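Side-chain contact in putative oxidoreductase (Gluconobacter oxydans, PDB 3WJ7), which belongs to the short-chain dehydrogenase/reductase family and probably carries out redox reactions with a nicotinamide coenzyme: residues 167-171 / 172-176. Residues are numbered along the deposited sequence; the frame is centred on the assembly and turned at random.
Sequences RLIRE and KNLPA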
loop_
_atom_site.group_PDB
_atom_site.type_symbol
_atom_site.label_atom_id
_atom_site.label_comp_id
_atom_site.label_asym_id
_atom_site.label_seq_id
_atom_site.Cartn_x
_atom_site.Cartn_y
_atom_site.Cartn_z
ATOM N N ARG A 167 14.172 -8.117 -19.268
ATOM C CA ARG A 167 13.163 -8.361 -20.301
ATOM C C ARG A 167 13.559 -7.515 -21.514
ATOM O O ARG A 167 13.681 -8.020 -22.624
ATOM C CB ARG A 167 11.735 -8.052 -19.780
ATOM C CG ARG A 167 10.554 -8.591 -20.616
ATOM C CD ARG A 167 9.195 -7.869 -20.433
ATOM N NE ARG A 167 9.284 -6.459 -20.020
ATOM C CZ ARG A 167 9.164 -5.364 -20.794
ATOM N NH1 ARG A 167 8.938 -5.416 -22.129
ATOM N NH2 ARG A 167 9.292 -4.179 -20.198
ATOM N N LEU A 168 13.863 -6.242 -21.278
ATOM C CA LEU A 168 14.296 -5.366 -22.352
ATOM C C LEU A 168 15.614 -5.771 -22.974
ATOM O O LEU A 168 15.828 -5.525 -24.149
ATOM C CB LEU A 168 14.344 -3.912 -21.882
ATOM C CG LEU A 168 12.995 -3.317 -21.459
ATOM C CD1 LEU A 168 13.197 -2.027 -20.687
ATOM C CD2 LEU A 168 12.112 -3.050 -22.668
ATOM N N ILE A 169 16.511 -6.377 -22.216
ATOM C CA ILE A 169 17.750 -6.856 -22.816
ATOM C C ILE A 169 17.431 -7.976 -23.832
ATOM O O ILE A 169 18.009 -8.013 -24.923
ATOM C CB ILE A 169 18.749 -7.346 -21.746
ATOM C CG1 ILE A 169 19.319 -6.162 -20.963
ATOM C CG2 ILE A 169 19.869 -8.202 -22.356
ATOM C CD1 ILE A 169 20.070 -6.562 -19.709
ATOM N N ARG A 170 16.509 -8.874 -23.478
ATOM C CA ARG A 170 16.186 -10.016 -24.327
ATOM C C ARG A 170 15.205 -9.669 -25.453
ATOM O O ARG A 170 15.409 -10.021 -26.604
ATOM C CB ARG A 170 15.631 -11.170 -23.502
ATOM C CG ARG A 170 16.696 -12.041 -22.874
ATOM C CD ARG A 170 16.397 -13.525 -23.104
ATOM N NE ARG A 170 17.120 -14.396 -22.162
ATOM C CZ ARG A 170 17.550 -15.636 -22.418
ATOM N NH1 ARG A 170 17.365 -16.201 -23.614
ATOM N NH2 ARG A 170 18.186 -16.312 -21.462
ATOM N N GLU A 171 14.149 -8.960 -25.126
ATOM C CA GLU A 171 13.115 -8.737 -26.109
ATOM C C GLU A 171 13.432 -7.625 -27.098
ATOM O O GLU A 171 12.880 -7.596 -28.186
ATOM C CB GLU A 171 11.764 -8.479 -25.435
ATOM C CG GLU A 171 11.152 -9.709 -24.787
ATOM C CD GLU A 171 9.876 -9.378 -24.021
ATOM O OE1 GLU A 171 9.580 -8.166 -23.809
ATOM O OE2 GLU A 171 9.163 -10.328 -23.616
ATOM N N LYS A 172 14.295 -6.698 -26.725
ATOM C CA LYS A 172 14.454 -5.492 -27.524
ATOM C C LYS A 172 15.915 -5.133 -27.680
ATOM O O LYS A 172 16.233 -4.048 -28.153
ATOM C CB LYS A 172 13.641 -4.321 -26.947
ATOM C CG LYS A 172 12.163 -4.636 -26.795
ATOM C CD LYS A 172 11.331 -3.385 -26.642
ATOM C CE LYS A 172 9.894 -3.655 -27.072
ATOM N NZ LYS A 172 9.050 -2.419 -27.043
ATOM N N ASN A 173 16.805 -6.042 -27.289
ATOM C CA ASN A 173 18.257 -5.826 -27.495
ATOM C C ASN A 173 18.800 -4.496 -26.927
ATOM O O ASN A 173 19.665 -3.837 -27.527
ATOM C CB ASN A 173 18.611 -6.017 -28.971
ATOM C CG ASN A 173 17.937 -7.255 -29.552
ATOM O OD1 ASN A 173 18.374 -8.390 -29.312
ATOM N ND2 ASN A 173 16.830 -7.045 -30.271
ATOM N N LEU A 174 18.266 -4.134 -25.758
ATOM C CA LEU A 174 18.814 -3.086 -24.888
ATOM C C LEU A 174 20.331 -3.328 -24.550
ATOM O O LEU A 174 20.732 -4.369 -24.075
ATOM C CB LEU A 174 17.947 -2.968 -23.629
ATOM C CG LEU A 174 18.282 -1.777 -22.738
ATOM C CD1 LEU A 174 17.582 -0.501 -23.188
ATOM C CD2 LEU A 174 18.004 -2.093 -21.273
ATOM N N PRO A 175 21.187 -2.369 -24.852
ATOM C CA PRO A 175 22.582 -2.763 -24.697
ATOM C C PRO A 175 23.045 -2.535 -23.257
ATOM O O PRO A 175 23.966 -1.746 -23.007
ATOM C CB PRO A 175 23.291 -1.830 -25.670
ATOM C CG PRO A 175 22.427 -0.611 -25.693
ATOM C CD PRO A 175 21.032 -1.138 -25.648
ATOM N N ALA A 176 22.372 -3.194 -22.320
ATOM C CA ALA A 176 22.602 -2.955 -20.879
ATOM C C ALA A 176 23.453 -4.023 -20.196
ATOM O O ALA A 176 23.350 -5.237 -20.485
ATOM C CB ALA A 176 21.275 -2.766 -20.131
#
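Leu168 and Leu174 meet where helix 153-172 of the Rossmann fold ends and the chain turns back toward strand 176-185. Their CB atoms face each other at 4.1 Å, and CD2 of Leu174 also comes up beside CB of Leu168. Leu174 turns its CG away from its own backbone N (chi1 -171°), which carries the side chain toward helix 95-115, where both leucines rest on Met110; branched apolar residues suit this buried seam between two helices and the sheet. Asn173 is the first residue to leave helical geometry, with positive phi, which asparagine tolerates better than most residues. One residue on from Leu168, Ile169 points its CB away from the returning chain, but its CG1 branch, anti to the carbonyl carbon (chi1 -71°), lies 4.3 Å from Leu174 CD2 and brings CD1 back to 3.6 Å from Ala176 O and 4.0 Å from Ala176 CB; a residue as small as alanine suits so close an approach. An alanine in place of Ile169 would probably strip Leu174 CD2 of this cover from the helix side and open a gap beside Ala176 CB. Farther round, CD2 of Leu168 touches the aliphatic CD of Lys172, whose extended chain also lies on Leu114. Arg167 and Glu171, one helical turn apart, form a salt bridge through NH1 and OE1 at 3.3 Å, and Glu164 holds NH2 of the same guanidinium. The helix end itself is tied by Leu168 O, which accepts from Lys172 N and Leu174 N, each at 3.2 Å, the two donors arriving from opposite faces of the carbonyl plane.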